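Side-chain contacts in WA352 (Oryza sativa subsp. indica, PDB 5ZT3), which is a mitochondrial protein linked to cytoplasmic male sterility in rice, represented here by a helical piece that carries the DUF8018 family region: residues 59-64 and 96-101; 34-39 and 52-57; 67-72 and 120-125; 63-68 and 106-111. All coordinates share one frame; numbering follows the deposited sequence.

Contact 1. Residues 59-64 and 96-101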
# COMPACT_ATOMS: atom_id res chain seq x y z
N PHE A 59 3.53 -4.84 0.42
CA PHE A 59 3.47 -4.21 1.74
C PHE A 59 4.71 -3.38 2.02
O PHE A 59 4.63 -2.25 2.50
CB PHE A 59 3.30 -5.27 2.82
CG PHE A 59 3.10 -4.70 4.21
CD1 PHE A 59 1.95 -3.99 4.51
CD2 PHE A 59 4.03 -4.91 5.20
CE1 PHE A 59 1.75 -3.46 5.79
CE2 PHE A 59 3.84 -4.39 6.48
CZ PHE A 59 2.69 -3.68 6.77
N GLU A 60 5.89 -3.93 1.71
CA GLU A 60 7.13 -3.20 1.97
C GLU A 60 7.14 -1.87 1.23
O GLU A 60 7.54 -0.84 1.78
CB GLU A 60 8.33 -4.05 1.58
CG GLU A 60 9.67 -3.34 1.78
CD GLU A 60 10.82 -4.31 1.97
OE1 GLU A 60 10.75 -5.43 1.42
OE2 GLU A 60 11.79 -3.96 2.68
N LEU A 61 6.68 -1.87 -0.02
CA LEU A 61 6.63 -0.62 -0.79
C LEU A 61 5.58 0.33 -0.25
O LEU A 61 5.81 1.54 -0.14
CB LEU A 61 6.33 -0.93 -2.26
CG LEU A 61 7.51 -0.94 -3.22
CD1 LEU A 61 7.01 -1.24 -4.58
CD2 LEU A 61 8.22 0.39 -3.20
N LYS A 62 4.39 -0.18 0.08
CA LYS A 62 3.35 0.67 0.64
C LYS A 62 3.85 1.36 1.91
O LYS A 62 3.59 2.55 2.12
CB LYS A 62 2.12 -0.14 0.98
CG LYS A 62 1.31 -0.59 -0.19
CD LYS A 62 0.00 -1.16 0.35
CE LYS A 62 -0.73 -1.91 -0.72
NZ LYS A 62 -2.08 -2.28 -0.23
N VAL A 63 4.56 0.62 2.76
CA VAL A 63 5.05 1.21 4.00
C VAL A 63 6.02 2.34 3.72
O VAL A 63 5.97 3.39 4.36
CB VAL A 63 5.65 0.13 4.92
CG1 VAL A 63 6.35 0.76 6.12
CG2 VAL A 63 4.57 -0.82 5.39
N GLU A 64 6.89 2.17 2.72
CA GLU A 64 7.81 3.26 2.39
C GLU A 64 7.05 4.50 1.93
O GLU A 64 7.39 5.62 2.32
CB GLU A 64 8.82 2.80 1.34
CG GLU A 64 9.82 1.78 1.87
CD GLU A 64 10.43 2.21 3.20
OE1 GLU A 64 10.89 3.36 3.30
OE2 GLU A 64 10.42 1.39 4.15
N GLU A 96 -2.79 -1.87 -5.97
CA GLU A 96 -2.05 -1.17 -7.01
C GLU A 96 -1.00 -2.10 -7.61
O GLU A 96 -0.51 -3.04 -6.97
CB GLU A 96 -1.39 0.08 -6.42
CG GLU A 96 -0.74 1.01 -7.44
CD GLU A 96 -1.70 1.46 -8.52
OE1 GLU A 96 -1.88 0.71 -9.51
OE2 GLU A 96 -2.27 2.57 -8.40
N ASP A 97 -0.67 -1.84 -8.88
CA ASP A 97 0.39 -2.57 -9.56
C ASP A 97 1.74 -2.25 -8.93
O ASP A 97 2.03 -1.11 -8.57
CB ASP A 97 0.36 -2.15 -11.04
CG ASP A 97 1.59 -2.60 -11.80
OD1 ASP A 97 2.49 -1.75 -12.02
OD2 ASP A 97 1.64 -3.79 -12.19
N LEU A 98 2.60 -3.28 -8.81
CA LEU A 98 3.88 -3.11 -8.13
C LEU A 98 4.73 -2.03 -8.79
O LEU A 98 5.29 -1.16 -8.10
CB LEU A 98 4.62 -4.45 -8.09
CG LEU A 98 5.91 -4.49 -7.27
CD1 LEU A 98 5.64 -4.37 -5.78
CD2 LEU A 98 6.69 -5.75 -7.59
N ALA A 99 4.82 -2.05 -10.12
CA ALA A 99 5.64 -1.06 -10.81
C ALA A 99 5.09 0.35 -10.61
O ALA A 99 5.85 1.31 -10.52
CB ALA A 99 5.76 -1.39 -12.29
N ARG A 100 3.76 0.48 -10.56
CA ARG A 100 3.17 1.80 -10.32
C ARG A 100 3.53 2.33 -8.94
O ARG A 100 3.81 3.52 -8.77
CB ARG A 100 1.65 1.75 -10.53
CG ARG A 100 0.86 2.94 -9.94
CD ARG A 100 1.27 4.29 -10.51
NE ARG A 100 1.66 4.23 -11.90
CZ ARG A 100 0.82 4.23 -12.93
NH1 ARG A 100 -0.50 4.26 -12.73
NH2 ARG A 100 1.29 4.16 -14.18
N LEU A 101 3.51 1.45 -7.93
CA LEU A 101 3.94 1.87 -6.60
C LEU A 101 5.39 2.32 -6.61
O LEU A 101 5.74 3.33 -5.97
CB LEU A 101 3.72 0.73 -5.60
CG LEU A 101 2.28 0.38 -5.22
CD1 LEU A 101 2.27 -0.86 -4.34
CD2 LEU A 101 1.58 1.55 -4.53

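Contact 2. Residues 34-39 and 52-57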
# COMPACT_ATOMS: atom_id res chain seq x y z
N ARG A 34 -4.92 -11.69 1.59
CA ARG A 34 -6.34 -12.00 1.49
C ARG A 34 -6.98 -11.29 0.31
O ARG A 34 -7.79 -11.88 -0.42
CB ARG A 34 -7.01 -11.62 2.81
CG ARG A 34 -8.50 -11.90 2.91
CD ARG A 34 -8.93 -11.90 4.38
NE ARG A 34 -8.87 -10.58 5.01
CZ ARG A 34 -7.91 -10.19 5.86
NH1 ARG A 34 -6.92 -11.02 6.18
NH2 ARG A 34 -7.94 -8.97 6.38
N ARG A 35 -6.64 -10.02 0.09
CA ARG A 35 -7.19 -9.30 -1.06
C ARG A 35 -6.70 -9.90 -2.37
O ARG A 35 -7.48 -10.04 -3.32
CB ARG A 35 -6.91 -7.79 -0.96
CG ARG A 35 -7.74 -7.11 0.11
CD ARG A 35 -7.31 -5.66 0.33
NE ARG A 35 -6.92 -5.49 1.72
CZ ARG A 35 -5.78 -4.95 2.10
NH1 ARG A 35 -4.93 -4.52 1.18
NH2 ARG A 35 -5.48 -4.83 3.38
N LEU A 36 -5.42 -10.27 -2.46
CA LEU A 36 -4.90 -10.89 -3.68
C LEU A 36 -5.60 -12.21 -3.97
O LEU A 36 -5.82 -12.55 -5.13
CB LEU A 36 -3.39 -11.10 -3.59
CG LEU A 36 -2.56 -9.82 -3.49
CD1 LEU A 36 -1.09 -10.16 -3.29
CD2 LEU A 36 -2.78 -8.97 -4.74
N LEU A 37 -5.95 -12.96 -2.92
CA LEU A 37 -6.64 -14.23 -3.12
C LEU A 37 -8.07 -14.04 -3.61
O LEU A 37 -8.62 -14.95 -4.24
CB LEU A 37 -6.59 -15.05 -1.84
CG LEU A 37 -5.22 -15.65 -1.51
CD1 LEU A 37 -5.17 -16.17 -0.08
CD2 LEU A 37 -4.87 -16.78 -2.47
N GLY A 38 -8.69 -12.90 -3.35
CA GLY A 38 -9.99 -12.60 -3.94
C GLY A 38 -11.06 -13.57 -3.49
O GLY A 38 -11.24 -13.82 -2.29
N THR A 39 -11.77 -14.15 -4.45
CA THR A 39 -12.83 -15.11 -4.17
C THR A 39 -12.32 -16.54 -4.04
O THR A 39 -13.12 -17.46 -3.89
CB THR A 39 -13.91 -15.04 -5.25
OG1 THR A 39 -13.33 -15.39 -6.52
CG2 THR A 39 -14.47 -13.63 -5.35
N ARG A 52 1.51 -14.85 -0.95
CA ARG A 52 2.33 -14.37 0.15
C ARG A 52 3.54 -13.60 -0.36
O ARG A 52 3.85 -12.51 0.15
CB ARG A 52 2.77 -15.56 1.01
CG ARG A 52 3.91 -15.25 1.96
CD ARG A 52 3.50 -14.34 3.10
NE ARG A 52 4.57 -14.35 4.10
CZ ARG A 52 4.56 -15.13 5.18
NH1 ARG A 52 3.54 -15.93 5.42
NH2 ARG A 52 5.59 -15.10 6.03
N ILE A 53 4.21 -14.12 -1.39
CA ILE A 53 5.38 -13.45 -1.95
C ILE A 53 4.98 -12.09 -2.52
O ILE A 53 5.66 -11.07 -2.29
CB ILE A 53 6.02 -14.35 -3.02
CG1 ILE A 53 6.64 -15.58 -2.36
CG2 ILE A 53 7.06 -13.57 -3.82
CD1 ILE A 53 7.03 -16.66 -3.35
N GLN A 54 3.88 -12.04 -3.26
CA GLN A 54 3.43 -10.78 -3.83
C GLN A 54 3.00 -9.80 -2.74
O GLN A 54 3.27 -8.60 -2.84
CB GLN A 54 2.29 -11.04 -4.81
CG GLN A 54 2.73 -11.87 -6.00
CD GLN A 54 1.59 -12.50 -6.76
OE1 GLN A 54 0.47 -12.63 -6.25
NE2 GLN A 54 1.86 -12.91 -8.00
N ALA A 55 2.33 -10.30 -1.70
CA ALA A 55 1.87 -9.42 -0.62
C ALA A 55 3.03 -8.82 0.14
O ALA A 55 2.98 -7.65 0.53
CB ALA A 55 0.95 -10.18 0.32
N GLU A 56 4.09 -9.60 0.37
CA GLU A 56 5.26 -9.06 1.06
C GLU A 56 5.87 -7.93 0.26
O GLU A 56 6.26 -6.89 0.82
CB GLU A 56 6.28 -10.18 1.28
CG GLU A 56 5.94 -11.15 2.39
CD GLU A 56 6.92 -12.30 2.48
OE1 GLU A 56 7.81 -12.38 1.59
OE2 GLU A 56 6.82 -13.12 3.41
N ASP A 57 5.96 -8.09 -1.06
CA ASP A 57 6.56 -7.05 -1.89
C ASP A 57 5.71 -5.79 -1.90
O ASP A 57 6.23 -4.67 -1.79
CB ASP A 57 6.76 -7.55 -3.32
CG ASP A 57 7.90 -8.55 -3.45
OD1 ASP A 57 8.65 -8.76 -2.48
OD2 ASP A 57 8.05 -9.13 -4.56

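Contact 3. Residues 67-72 and 120-125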
# COMPACT_ATOMS: atom_id res chain seq x y z
N ARG A 67 5.13 6.06 5.06
CA ARG A 67 6.01 6.77 5.97
C ARG A 67 6.47 8.09 5.36
O ARG A 67 6.57 9.11 6.05
CB ARG A 67 7.18 5.89 6.39
CG ARG A 67 6.77 4.85 7.44
CD ARG A 67 7.93 3.96 7.89
NE ARG A 67 8.80 4.60 8.87
CZ ARG A 67 8.43 5.00 10.09
NH1 ARG A 67 9.31 5.58 10.89
NH2 ARG A 67 7.18 4.83 10.52
N LYS A 68 6.77 8.10 4.06
CA LYS A 68 7.13 9.34 3.39
C LYS A 68 5.99 10.35 3.45
O LYS A 68 6.18 11.52 3.81
CB LYS A 68 7.50 9.04 1.94
CG LYS A 68 7.90 10.24 1.11
CD LYS A 68 9.24 10.79 1.57
CE LYS A 68 9.88 11.64 0.48
NZ LYS A 68 11.23 12.15 0.88
N MET A 69 4.78 9.91 3.10
CA MET A 69 3.63 10.82 3.10
C MET A 69 3.28 11.29 4.50
O MET A 69 2.75 12.40 4.66
CB MET A 69 2.41 10.14 2.47
CG MET A 69 2.49 9.99 0.95
SD MET A 69 2.62 11.56 0.08
CE MET A 69 1.12 12.40 0.61
N ALA A 70 3.51 10.46 5.52
CA ALA A 70 3.14 10.84 6.88
C ALA A 70 3.85 12.13 7.27
O ALA A 70 3.24 13.01 7.90
CB ALA A 70 3.50 9.73 7.85
N GLY A 71 5.11 12.28 6.87
CA GLY A 71 5.87 13.49 7.13
C GLY A 71 5.56 14.62 6.18
O GLY A 71 5.50 15.78 6.60
N LEU A 72 5.37 14.32 4.89
CA LEU A 72 5.04 15.37 3.93
C LEU A 72 3.64 15.93 4.16
O LEU A 72 3.38 17.09 3.82
CB LEU A 72 5.13 14.84 2.50
CG LEU A 72 6.50 14.37 2.02
CD1 LEU A 72 6.39 13.78 0.62
CD2 LEU A 72 7.50 15.52 2.05
N ARG A 120 -1.91 13.92 -5.49
CA ARG A 120 -2.90 12.87 -5.69
C ARG A 120 -3.19 12.14 -4.38
O ARG A 120 -4.36 11.89 -4.05
CB ARG A 120 -2.41 11.91 -6.77
CG ARG A 120 -3.39 10.81 -7.08
CD ARG A 120 -3.01 10.06 -8.35
NE ARG A 120 -3.25 10.87 -9.54
CZ ARG A 120 -2.28 11.35 -10.32
NH1 ARG A 120 -2.59 12.07 -11.39
NH2 ARG A 120 -1.01 11.12 -10.03
N LEU A 121 -2.15 11.82 -3.62
CA LEU A 121 -2.33 11.07 -2.38
C LEU A 121 -2.95 11.94 -1.29
O LEU A 121 -3.78 11.46 -0.50
CB LEU A 121 -1.00 10.46 -1.94
CG LEU A 121 -0.45 9.42 -2.90
CD1 LEU A 121 0.81 8.80 -2.32
CD2 LEU A 121 -1.51 8.35 -3.15
N VAL A 122 -2.58 13.23 -1.22
CA VAL A 122 -3.22 14.14 -0.27
C VAL A 122 -4.73 14.14 -0.46
O VAL A 122 -5.50 14.14 0.51
CB VAL A 122 -2.64 15.56 -0.42
CG1 VAL A 122 -3.58 16.61 0.20
CG2 VAL A 122 -1.26 15.63 0.22
N GLU A 123 -5.17 14.16 -1.72
CA GLU A 123 -6.60 14.23 -1.99
C GLU A 123 -7.32 12.94 -1.60
O GLU A 123 -8.46 12.99 -1.13
CB GLU A 123 -6.83 14.59 -3.46
CG GLU A 123 -8.30 14.66 -3.88
CD GLU A 123 -9.10 15.65 -3.06
OE1 GLU A 123 -8.52 16.66 -2.60
OE2 GLU A 123 -10.32 15.42 -2.87
N ARG A 124 -6.65 11.79 -1.74
CA ARG A 124 -7.29 10.50 -1.48
C ARG A 124 -7.45 10.20 0.01
O ARG A 124 -8.44 9.58 0.41
CB ARG A 124 -6.44 9.38 -2.08
CG ARG A 124 -6.45 9.27 -3.57
CD ARG A 124 -5.61 8.10 -3.99
NE ARG A 124 -5.50 7.96 -5.43
CZ ARG A 124 -4.71 7.06 -6.02
NH1 ARG A 124 -3.97 6.24 -5.29
NH2 ARG A 124 -4.66 7.00 -7.35
N VAL A 125 -6.47 10.56 0.83
CA VAL A 125 -6.31 10.00 2.16
C VAL A 125 -7.32 10.58 3.15
O VAL A 125 -7.72 11.75 3.06
CB VAL A 125 -4.86 10.20 2.66
CG1 VAL A 125 -4.58 11.66 3.05
CG2 VAL A 125 -4.56 9.28 3.82

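Contact 4. Residues 63-68 and 106-111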
# COMPACT_ATOMS: atom_id res chain seq x y z
N VAL A 63 4.56 0.62 2.76
CA VAL A 63 5.05 1.21 4.00
C VAL A 63 6.02 2.34 3.72
O VAL A 63 5.97 3.39 4.36
CB VAL A 63 5.65 0.13 4.92
CG1 VAL A 63 6.35 0.76 6.12
CG2 VAL A 63 4.57 -0.82 5.39
N GLU A 64 6.89 2.17 2.72
CA GLU A 64 7.81 3.26 2.39
C GLU A 64 7.05 4.50 1.93
O GLU A 64 7.39 5.62 2.32
CB GLU A 64 8.82 2.80 1.34
CG GLU A 64 9.82 1.78 1.87
CD GLU A 64 10.43 2.21 3.20
OE1 GLU A 64 10.89 3.36 3.30
OE2 GLU A 64 10.42 1.39 4.15
N ILE A 65 6.02 4.31 1.11
CA ILE A 65 5.22 5.45 0.65
C ILE A 65 4.48 6.09 1.81
O ILE A 65 4.44 7.32 1.94
CB ILE A 65 4.26 5.00 -0.46
CG1 ILE A 65 5.02 4.61 -1.72
CG2 ILE A 65 3.24 6.09 -0.77
CD1 ILE A 65 4.17 3.82 -2.71
N ILE A 66 3.86 5.27 2.66
CA ILE A 66 3.07 5.77 3.78
C ILE A 66 3.94 6.57 4.74
O ILE A 66 3.55 7.65 5.19
CB ILE A 66 2.36 4.60 4.47
CG1 ILE A 66 1.24 4.06 3.57
CG2 ILE A 66 1.82 5.00 5.83
CD1 ILE A 66 0.74 2.67 3.99
N ARG A 67 5.13 6.06 5.06
CA ARG A 67 6.01 6.77 5.97
C ARG A 67 6.47 8.09 5.36
O ARG A 67 6.57 9.11 6.05
CB ARG A 67 7.18 5.89 6.39
CG ARG A 67 6.77 4.85 7.44
CD ARG A 67 7.93 3.96 7.89
NE ARG A 67 8.80 4.60 8.87
CZ ARG A 67 8.43 5.00 10.09
NH1 ARG A 67 9.31 5.58 10.89
NH2 ARG A 67 7.18 4.83 10.52
N LYS A 68 6.77 8.10 4.06
CA LYS A 68 7.13 9.34 3.39
C LYS A 68 5.99 10.35 3.45
O LYS A 68 6.18 11.52 3.81
CB LYS A 68 7.50 9.04 1.94
CG LYS A 68 7.90 10.24 1.11
CD LYS A 68 9.24 10.79 1.57
CE LYS A 68 9.88 11.64 0.48
NZ LYS A 68 11.23 12.15 0.88
N ASP A 106 9.25 6.79 -6.37
CA ASP A 106 10.31 7.56 -7.03
C ASP A 106 9.90 9.03 -7.16
O ASP A 106 10.73 9.93 -6.97
CB ASP A 106 10.63 6.98 -8.40
CG ASP A 106 11.50 7.91 -9.24
OD1 ASP A 106 12.72 7.94 -9.01
OD2 ASP A 106 10.95 8.60 -10.13
N ASP A 107 8.64 9.28 -7.51
CA ASP A 107 8.15 10.65 -7.66
C ASP A 107 8.25 11.41 -6.35
O ASP A 107 8.71 12.56 -6.31
CB ASP A 107 6.69 10.58 -8.16
CG ASP A 107 6.18 11.90 -8.74
OD1 ASP A 107 6.99 12.71 -9.23
OD2 ASP A 107 4.95 12.11 -8.73
N LEU A 108 7.82 10.78 -5.25
CA LEU A 108 7.92 11.40 -3.93
C LEU A 108 9.37 11.60 -3.52
O LEU A 108 9.72 12.65 -2.96
CB LEU A 108 7.21 10.53 -2.89
CG LEU A 108 5.71 10.38 -3.05
CD1 LEU A 108 5.20 9.36 -2.05
CD2 LEU A 108 5.01 11.72 -2.83
N GLN A 109 10.22 10.62 -3.76
CA GLN A 109 11.62 10.75 -3.36
C GLN A 109 12.32 11.84 -4.16
O GLN A 109 13.18 12.55 -3.64
CB GLN A 109 12.34 9.42 -3.49
CG GLN A 109 12.00 8.45 -2.39
CD GLN A 109 12.54 7.05 -2.64
OE1 GLN A 109 12.92 6.71 -3.77
NE2 GLN A 109 12.58 6.24 -1.60
N SER A 110 11.94 12.00 -5.43
CA SER A 110 12.62 12.95 -6.30
C SER A 110 12.10 14.37 -6.09
O SER A 110 12.89 15.33 -6.12
CB SER A 110 12.44 12.54 -7.76
OG SER A 110 12.97 11.24 -8.00
N ARG A 111 10.80 14.53 -5.87
CA ARG A 111 10.18 15.85 -5.89
C ARG A 111 9.40 16.21 -4.63
O ARG A 111 8.95 17.36 -4.52
CB ARG A 111 9.27 16.00 -7.12
CG ARG A 111 10.04 16.04 -8.44
CD ARG A 111 9.13 15.78 -9.62
NE ARG A 111 9.88 15.46 -10.83
CZ ARG A 111 9.98 14.24 -11.34
NH1 ARG A 111 9.36 13.22 -10.75
NH2 ARG A 111 10.69 14.03 -12.44
O HOH W 1 13.62 12.76 -0.93

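Contact 1. Residues 59-64 and 96-101
While Leu61 meets Leu98 and Leu101, the one aromatic ring of the two segments, that of Phe59, is turned to another side of its helix. Val63 CG2 sits over one face of this ring, displaced toward its rim, and Tyr18 adds an edge-to-face ring contact. Across the contact the work falls to the methyl groups of the leucines. Leu61 CD1 approaches Leu98 CD1 to 3.6 Å, the two side chains crossing at about a right angle. The Leu98 branch gets there because its CG stands anti to the backbone N (chi1 -173°), next to the carbonyl carbon. The same Leu61 CD1 rests 4.0 Å from Leu101 CB. The next residue, Lys62, lays its aliphatic stem beside Leu101, with CG 4.3 Å from Leu101 CD1. The start of helix 98-111 is fixed by Asp97 in the N-cap position, whose OD1 accepts from Arg100 N at 3.0 Å on its anti side, 25° out of the carboxylate plane. Chemically, this part of the interface between helices 45-72 and 98-111 is thus apolar, while the ammonium group of Lys62 goes on past the leucines to salt bridges with Glu95 and Asp27, which probably balance its charge.

Contact 2. Residues 34-39 and 52-57
Leu36 carries this contact with a single methyl. Its CD1 lies 3.8 Å from Gln54 CB and equally near the backbone, 3.8 Å from Ala55 N, so it rests against the turn of helix 45-72 where these two residues adjoin. Ala55 CB completes the seat, 4.1 Å from Leu36 CD1. The direction of the leucine follows from its first torsion, which sets CG anti to the carbonyl carbon (chi1 -64°) and beside the backbone N. Gln54 crosses it obliquely as an extended chain, its OE1 4.2 Å from Leu36 CD1.

Further out, Leu36 also touches Thr93 and Glu95, and Ala55 packs on Ile32 and Gln33 of helix 29-37. On the helix of Gln54 and Ala55, Arg52 NE donates to Glu56 OE2 at 2.7 Å, a salt bridge between residues one helical turn apart. The acceptor oxygen lies in the guanidinium plane, whereas the donor comes from above the carboxylate, 39° out of its plane. Beyond Leu37 the chain leaves the helix at Gly38, which has positive phi. The arrangement is that of two consecutive helices, 29-37 and 45-72, joined by a short loop and held by small apolar contacts at the margin of an all-helical domain.

Contact 3. Residues 67-72 and 120-125
Met69 and Leu121 pack closely, and most of the contact lies along the length of the methionine. Its CE reaches 3.8 Å from Leu121 CB and 4.0 Å from Val122 CG2, fitting its methyl against two neighbouring residues of helix 116-124. Farther back along the same side chain, CG is 3.9 Å from Leu121 CD1 and SD 4.1 Å from that same methyl. The leucine is therefore engaged twice, at its CB and at one branch end. This reach depends on a folded methionine: bends at chi2 (-61°) and chi3 (-59°) turn CE back toward the base of Leu121, and the methionine chain crosses both partners at about a right angle. Around this tight part, Trp78 touches both Met69 and Leu121, while Leu108 and Phe118 pack on Met69 and Met104 on Leu121.

The other side is looser. Val122 is only partly buried and meets the methionine by one methyl, touching His73 as well. Leu72, one turn beyond Met69, is partly exposed and packs on Phe118 rather than on Leu121 or Val122. Arg120, Glu123 and Arg124 belong to the exposed surface of helix 116-124, although Arg124 NH1 is hydrogen-bonded to Ala85 O. With an alanine in place of Met69, the gap left beside Leu121 CB and Val122 CG2 would probably deprive both of this apolar neighbour and weaken the hold on helix 116-124. The contact is apolar core packing within an all-helical domain, joining the C-terminal end of helix 45-72 to the last helix, 116-124.

Contact 4. Residues 63-68 and 106-111
Lys68 reaches over Leu108 because its first torsion points CG directly opposite the backbone N (chi1 180°) and the chain then bends at the next bond (chi2 70°). Leu108 answers with CG anti to its carbonyl carbon, and the two side chains slide past each other in opposite directions. Lys68 CG lies 4.1 Å from Leu108 CB, and CE comes 3.6 Å from Leu108 O. At the buried end, Ile65 CG2 meets Leu108 CD1 at 4.0 Å, crossing at about a right angle. The ammonium group passes on: Lys68 NZ donates to a water at 3.1 Å, the water donates to Gln109 O at 2.8 Å, and Asn112 OD1 accepts another bond from NZ.

This is a helix pair within the all-helical domain, its segments running in broadly the same direction, their axes 37° apart and 10.6 Å at closest approach. A leucine in place of Lys68 would probably leave the water and Asn112 OD1 without their ammonium donor at the end of helix 98-111.

Two side-chain bonds brace that end. Ser110 OG donates to Asp106 O at 2.8 Å, from the face opposite that used by Ser110 N, so one carbonyl is gripped twice. Arg111 NH1 forms a salt bridge with Asp107 OD1 on its anti side at 2.9 Å, while Asp107 OD2 is hydrogen-bonded to Thr117 OG1 of helix 116-124.

All four contacts use helix 45-72, which meets helices 29-37, 98-111 and 116-124 along its length. Contacts 1 and 3 are buried: contact 3 is wholly apolar, contact 1 nearly so apart from the stem of Lys62. Contacts 2 and 4, only partly buried, add the stems of Gln54 and Lys68. Contacts 1 and 4 join the same pair, helices 45-72 and 98-111, and touch where Ile65 packs on Leu101. Contact 3 abuts contact 4 where Met69 meets Leu108 and Leu121 meets Ile65, so three helices share one apolar region. Contact 2 stands apart, its centre about 24 Å from that of contact 3, on the opposite side of the chain's centre. A bridging water belongs to contact 4.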